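Local coordinates for protein metagenomic carboxyl esterase MGS0156 (Uncultured organism, PDB 5D8M) that probably hydrolyses carboxylic ester bonds, as a metagenomic carboxyl esterase built around a parallel beta-sheet like that of alpha/beta hydrolases, at residues 256-262 with 316-320. Residues are numbered along the deposited sequence; the frame is centred on the assembly and turned at random.
Sequences ETSAILR and VISKN
Backbone amides outside regular structure still need acceptors; residues 256-262 and 316-320 are a worked example. The first segment runs from the loop after strand 244-248 of the parallel sheet into helix 262-269: Thr257 is extended, Ser258 polyproline-II-like (-52/141°), and Ala259, Ile260 and Leu261 have helical phi/psi. The second, linking helices 312-316 and 324-338, makes an inverse gamma turn centred on Ile317, with a weak bond from Ser318 N to Val316 O (2.9 Å). Ser258 CA lies 4.5 Å from Lys319 CA, and Ile260 CA 5.4 Å from Val316 CA.

Three direct hydrogen bonds join them. Ile260 N donates to Val316 O (3.1 Å), Ala259 N to Ser318 OG (3.0 Å; chi1 p) and Lys319 N to Ser258 OG (3.1 Å; chi1 m), so each segment offers a serine hydroxyl to an amide of the other. Ser258 N is met by Asp298, and Leu261 N turns back to Ser258 O (2.8 Å).

Water 1 donates to Glu256 O (2.8 Å) and Lys319 O (2.9 Å); water 2 donates to Ser258 OG (2.9 Å) and accepts from Asn320 ND2 (3.0 Å), which also donates to Met304 O, while Asn320 OD1 accepts from Phe306 N; water 3 links Arg262 NH2 (3.2 Å) with Ser318 OG (3.0 Å). Arg262 NE donates to Arg254 O.

Ile260 CD1 touches Val316 CG2 at 3.7 Å, and Ile260 CG2 Ile317 CG1 at 4.0 Å. Lys319 (m, m, t, t) lies along 256-258, its NZ 4.0 Å from OE1 of exposed Glu256, a long salt bridge. Loop amides thus find acceptors across the contact without a buried charge pair.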
# COMPACT_ATOMS: atom_id res chain seq x y z
N GLU A 256 -7.33 1.03 -18.27
CA GLU A 256 -6.32 0.12 -17.70
C GLU A 256 -6.62 -0.22 -16.24
O GLU A 256 -5.76 -0.73 -15.51
CB GLU A 256 -4.92 0.72 -17.82
CG GLU A 256 -4.46 0.90 -19.28
CD GLU A 256 -4.47 -0.40 -20.10
OE1 GLU A 256 -4.25 -1.49 -19.52
OE2 GLU A 256 -4.68 -0.34 -21.34
N THR A 257 -7.85 0.04 -15.83
CA THR A 257 -8.33 -0.28 -14.49
C THR A 257 -9.21 -1.55 -14.60
O THR A 257 -10.03 -1.64 -15.51
CB THR A 257 -9.13 0.92 -13.88
OG1 THR A 257 -8.26 2.05 -13.67
CG2 THR A 257 -9.78 0.55 -12.56
N SER A 258 -8.98 -2.52 -13.72
CA SER A 258 -9.73 -3.79 -13.73
C SER A 258 -11.24 -3.61 -13.73
O SER A 258 -11.76 -2.75 -13.04
CB SER A 258 -9.34 -4.64 -12.50
OG SER A 258 -8.00 -5.08 -12.58
N ALA A 259 -11.94 -4.46 -14.49
CA ALA A 259 -13.39 -4.36 -14.63
C ALA A 259 -14.07 -4.26 -13.26
O ALA A 259 -14.91 -3.40 -13.05
CB ALA A 259 -13.93 -5.54 -15.41
N ILE A 260 -13.65 -5.10 -12.33
CA ILE A 260 -14.30 -5.19 -11.03
C ILE A 260 -14.18 -3.86 -10.28
O ILE A 260 -15.04 -3.52 -9.47
CB ILE A 260 -13.70 -6.35 -10.17
CG1 ILE A 260 -14.60 -6.66 -8.98
CG2 ILE A 260 -12.26 -6.06 -9.73
CD1 ILE A 260 -15.76 -7.56 -9.33
N LEU A 261 -13.13 -3.10 -10.58
CA LEU A 261 -12.85 -1.85 -9.87
C LEU A 261 -13.47 -0.63 -10.57
O LEU A 261 -13.63 0.43 -9.97
CB LEU A 261 -11.35 -1.63 -9.74
CG LEU A 261 -10.56 -2.67 -8.94
CD1 LEU A 261 -9.09 -2.26 -8.97
CD2 LEU A 261 -11.08 -2.78 -7.49
N ARG A 262 -13.85 -0.78 -11.83
CA ARG A 262 -14.34 0.38 -12.57
C ARG A 262 -15.57 1.07 -11.98
O ARG A 262 -15.61 2.29 -11.97
CB ARG A 262 -14.65 -0.01 -14.03
CG ARG A 262 -13.39 -0.31 -14.80
CD ARG A 262 -13.61 -0.15 -16.30
NE ARG A 262 -12.44 -0.58 -17.03
CZ ARG A 262 -12.34 -1.74 -17.67
NH1 ARG A 262 -13.38 -2.57 -17.71
NH2 ARG A 262 -11.21 -2.04 -18.29
N VAL A 316 -12.46 -11.11 -13.66
CA VAL A 316 -13.00 -9.77 -13.49
C VAL A 316 -11.92 -8.80 -13.00
O VAL A 316 -12.04 -7.59 -13.17
CB VAL A 316 -14.21 -9.76 -12.54
CG1 VAL A 316 -15.29 -10.69 -13.09
CG2 VAL A 316 -13.81 -10.16 -11.12
N ILE A 317 -10.84 -9.34 -12.42
CA ILE A 317 -9.66 -8.55 -12.11
C ILE A 317 -8.82 -8.50 -13.39
O ILE A 317 -7.73 -9.08 -13.48
CB ILE A 317 -8.92 -9.16 -10.90
CG1 ILE A 317 -9.91 -9.25 -9.73
CG2 ILE A 317 -7.67 -8.34 -10.51
CD1 ILE A 317 -9.40 -9.98 -8.52
N SER A 318 -9.37 -7.81 -14.38
CA SER A 318 -8.95 -7.93 -15.78
C SER A 318 -7.71 -7.13 -16.17
O SER A 318 -7.22 -7.26 -17.27
CB SER A 318 -10.11 -7.50 -16.68
OG SER A 318 -10.41 -6.14 -16.43
N LYS A 319 -7.20 -6.28 -15.28
CA LYS A 319 -6.01 -5.48 -15.62
C LYS A 319 -4.95 -5.62 -14.52
O LYS A 319 -4.46 -4.62 -14.00
CB LYS A 319 -6.40 -4.01 -15.83
CG LYS A 319 -7.34 -3.78 -17.04
CD LYS A 319 -6.63 -4.14 -18.35
CE LYS A 319 -7.56 -3.96 -19.55
NZ LYS A 319 -6.84 -4.23 -20.83
N ASN A 320 -4.59 -6.85 -14.20
CA ASN A 320 -3.76 -7.16 -13.03
C ASN A 320 -2.26 -7.16 -13.33
O ASN A 320 -1.43 -7.30 -12.43
CB ASN A 320 -4.17 -8.53 -12.47
CG ASN A 320 -3.57 -8.81 -11.10
OD1 ASN A 320 -2.80 -9.76 -10.93
ND2 ASN A 320 -3.91 -8.00 -10.13
O HOH W 1 -4.00 -1.81 -13.69
O HOH W 2 -5.67 -5.71 -10.89
O HOH W 3 -11.44 -5.13 -19.10